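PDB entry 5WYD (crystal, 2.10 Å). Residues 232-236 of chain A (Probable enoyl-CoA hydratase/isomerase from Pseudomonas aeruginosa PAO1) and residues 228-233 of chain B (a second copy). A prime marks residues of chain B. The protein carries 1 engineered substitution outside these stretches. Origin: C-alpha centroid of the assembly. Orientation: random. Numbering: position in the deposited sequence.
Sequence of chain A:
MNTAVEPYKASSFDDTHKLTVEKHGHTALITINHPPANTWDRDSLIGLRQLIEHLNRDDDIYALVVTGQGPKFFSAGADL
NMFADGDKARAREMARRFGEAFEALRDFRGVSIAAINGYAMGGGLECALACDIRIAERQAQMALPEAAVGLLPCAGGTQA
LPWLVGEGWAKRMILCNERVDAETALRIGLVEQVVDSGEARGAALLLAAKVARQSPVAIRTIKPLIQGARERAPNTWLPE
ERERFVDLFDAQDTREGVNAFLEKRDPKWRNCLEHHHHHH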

ATOM      1  N   ARG A 232       6.501   2.714   2.012  1.00 29.09           N
ATOM      2  CA  ARG A 232       5.951   1.657   1.181  1.00 32.45           C
ATOM      3  C   ARG A 232       6.638   0.329   1.477  1.00 30.05           C
ATOM      4  O   ARG A 232       7.676   0.267   2.132  1.00 38.59           O
ATOM      5  N   ALA A 233       6.079  -0.726   0.915  1.00 19.63           N
ATOM      6  CA  ALA A 233       6.617  -2.053   1.075  1.00 28.41           C
ATOM      7  C   ALA A 233       8.047  -2.099   0.549  1.00 34.14           C
ATOM      8  O   ALA A 233       8.345  -1.483  -0.478  1.00 40.06           O
ATOM      9  N   PRO A 234       8.934  -2.884   1.176  1.00 30.03           N
ATOM     10  CA  PRO A 234      10.318  -2.880   0.700  1.00 22.67           C
ATOM     11  C   PRO A 234      10.409  -3.317  -0.719  1.00 33.07           C
ATOM     12  O   PRO A 234      11.138  -2.695  -1.497  1.00 35.80           O
ATOM     13  N   ASN A 235       9.601  -4.305  -1.099  1.00 26.76           N
ATOM     14  CA  ASN A 235       9.757  -4.868  -2.422  1.00 24.54           C
ATOM     15  C   ASN A 235       9.541  -3.844  -3.520  1.00 32.85           C
ATOM     16  O   ASN A 235      10.170  -3.935  -4.580  1.00 31.12           O
ATOM     17  N   THR A 236       8.684  -2.857  -3.282  1.00 23.72           N
ATOM     18  CA  THR A 236       8.398  -1.843  -4.290  1.00 25.06           C
ATOM     19  C   THR A 236       9.597  -0.961  -4.600  1.00 24.52           C
ATOM     20  O   THR A 236       9.629  -0.313  -5.648  1.00 29.52           O
TER
ATOM     21  N   GLY B 228       5.293 -12.317   2.539  1.00 37.92           N
ATOM     22  CA  GLY B 228       4.253 -11.438   2.025  1.00 24.69           C
ATOM     23  C   GLY B 228       4.319 -10.023   2.564  1.00 20.20           C
ATOM     24  O   GLY B 228       3.797  -9.103   1.945  1.00 24.08           O
ATOM     25  N   ALA B 229       4.827  -9.853   3.783  1.00 35.45           N
ATOM     26  CA  ALA B 229       4.907  -8.524   4.387  1.00 20.44           C
ATOM     27  C   ALA B 229       5.801  -7.587   3.588  1.00 26.71           C
ATOM     28  O   ALA B 229       5.627  -6.372   3.666  1.00 25.53           O
ATOM     29  N   ARG B 230       6.823  -8.107   2.904  1.00 15.40           N
ATOM     30  CA  ARG B 230       7.688  -7.219   2.133  1.00 24.59           C
ATOM     31  C   ARG B 230       6.923  -6.528   1.022  1.00 27.94           C
ATOM     32  O   ARG B 230       7.174  -5.372   0.710  1.00 51.26           O
ATOM     33  N   GLU B 231       6.108  -7.269   0.310  1.00 20.70           N
ATOM     34  CA  GLU B 231       5.268  -6.671  -0.714  1.00 30.28           C
ATOM     35  C   GLU B 231       4.150  -5.827  -0.136  1.00 35.07           C
ATOM     36  O   GLU B 231       3.764  -4.810  -0.723  1.00 44.52           O
ATOM     37  N   ARG B 232       3.558  -6.267   0.960  1.00 21.05           N
ATOM     38  CA  ARG B 232       2.370  -5.585   1.418  1.00 24.19           C
ATOM     39  C   ARG B 232       2.215  -5.812   2.912  1.00 27.00           C
ATOM     40  O   ARG B 232       2.741  -6.768   3.470  1.00 48.71           O
ATOM     41  N   ALA B 233       1.381  -5.004   3.528  1.00 23.57           N
ATOM     42  CA  ALA B 233       1.171  -5.078   4.962  1.00 21.65           C
ATOM     43  C   ALA B 233       0.705  -6.478   5.375  1.00 23.86           C
ATOM     44  O   ALA B 233       0.170  -7.225   4.562  1.00 29.32           O
TER

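Asn235 is tied to two successive residues of chain B, one through its backbone and one through its side chain. Asn235 N donates to Arg230′ O at 3.2 Å, with an almost straight N-H...O angle of 173°. Asn235 ND2 donates to Glu231′ OE1 at 3.2 Å, with an angle of 152°. The first bond carries a caveat. Arg230′ O lies too close to two carbons in the model, Ala233 CB and Pro234 CD, each 2.8 Å from Arg230′ O. Its modelled position is therefore less certain, and so is the exact length of the bond. Pro234 N is also near, 3.1 Å from Arg230′ O, but a proline nitrogen has no hydrogen to share.

Ala233 points toward the other stretch. Its CB is also too close to the next carbonyl, with Ala233 CB to Glu231′ O at 2.9 Å. The CA-to-CB bond of Pro234 points sideways, and its ring is C-gamma exo.

Asn235 has the largest covered area of the contact and also points toward chain B. With chi1 m (-70°) and chi2 14°, OD1 lies beside the start of the Arg230′ side chain, with Asn235 OD1 to Arg230′ CB at 2.9 Å.

Glu231′ starts away from chain A, but its m, m rotamer brings the carboxylate back to Asn235. Arg230′ differs: it leaves sideways with chi1 m, extends t, t, and its end leads away, where the guanidinium bonds elsewhere in the structure.

Within chain A, Thr236 adopts p (82°). Thr236 OG1 donates to Ala233 O at 2.9 Å and accepts a very short 2.4 Å bond from Arg232 NE. Arg232 itself does not touch the chain B stretch.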

ATOM      1  CB  ARG A 232       6.139   2.034  -0.293  1.00 31.17           C
ATOM      2  CG  ARG A 232       5.361   1.209  -1.280  1.00 31.06           C
ATOM      3  CD  ARG A 232       5.452   1.908  -2.547  1.00 39.78           C
ATOM      4  NE  ARG A 232       6.850   2.174  -2.944  1.00 24.86           N
ATOM      5  CZ  ARG A 232       7.235   3.171  -3.731  1.00 35.21           C
ATOM      6  NH1 ARG A 232       6.361   4.015  -4.144  1.00 36.07           N
ATOM      7  NH2 ARG A 232       8.491   3.340  -4.114  1.00 34.85           N
ATOM      8  CB  ALA A 233       5.753  -3.008   0.283  1.00 34.12           C
ATOM      9  CB  PRO A 234      11.015  -3.897   1.606  1.00 28.90           C
ATOM     10  CG  PRO A 234      10.194  -3.970   2.784  1.00 38.42           C
ATOM     11  CD  PRO A 234       8.787  -3.760   2.352  1.00 29.42           C
ATOM     12  CB  ASN A 235       8.849  -6.059  -2.550  1.00 39.08           C
ATOM     13  CG  ASN A 235       9.334  -7.182  -1.708  1.00 42.53           C
ATOM     14  OD1 ASN A 235      10.181  -6.972  -0.855  1.00 40.06           O
ATOM     15  ND2 ASN A 235       8.892  -8.394  -1.999  1.00 42.23           N
ATOM     16  CB  THR A 236       7.276  -0.977  -3.806  1.00 28.05           C
ATOM     17  OG1 THR A 236       7.839  -0.013  -2.926  1.00 32.80           O
ATOM     18  CG2 THR A 236       6.342  -1.834  -2.991  1.00 29.96           C
TER
ATOM     19  CB  ALA B 229       5.348  -8.617   5.856  1.00 28.92           C
ATOM     20  CB  ARG B 230       8.835  -7.971   1.520  1.00 13.49           C
ATOM     21  CG  ARG B 230       9.511  -8.883   2.436  1.00 48.78           C
ATOM     22  CD  ARG B 230      10.661  -9.548   1.716  1.00 34.47           C
ATOM     23  NE  ARG B 230      11.335 -10.403   2.664  1.00 25.61           N
ATOM     24  CZ  ARG B 230      12.499 -10.987   2.444  1.00 32.67           C
ATOM     25  NH1 ARG B 230      13.137 -10.779   1.304  1.00 33.18           N
ATOM     26  NH2 ARG B 230      13.040 -11.751   3.384  1.00 26.31           N
ATOM     27  CB  GLU B 231       4.668  -7.755  -1.588  1.00 23.37           C
ATOM     28  CG  GLU B 231       5.621  -8.390  -2.533  1.00 20.93           C
ATOM     29  CD  GLU B 231       6.041  -7.389  -3.624  1.00 44.22           C
ATOM     30  OE1 GLU B 231       6.937  -7.734  -4.420  1.00 45.38           O
ATOM     31  OE2 GLU B 231       5.542  -6.232  -3.651  1.00 23.16           O
ATOM     32  CB  ARG B 232       1.200  -6.126   0.593  1.00 32.03           C
ATOM     33  CG  ARG B 232      -0.113  -5.462   0.637  1.00 32.64           C
ATOM     34  CD  ARG B 232      -0.884  -6.155  -0.455  1.00 21.32           C
ATOM     35  NE  ARG B 232      -1.322  -7.490  -0.068  1.00 25.62           N
ATOM     36  CZ  ARG B 232      -1.661  -8.417  -0.953  1.00 27.52           C
ATOM     37  NH1 ARG B 232      -1.558  -8.133  -2.235  1.00 24.07           N
ATOM     38  NH2 ARG B 232      -2.055  -9.623  -0.586  1.00 32.78           N
ATOM     39  CB  ALA B 233       0.148  -4.028   5.358  1.00 35.48           C
TER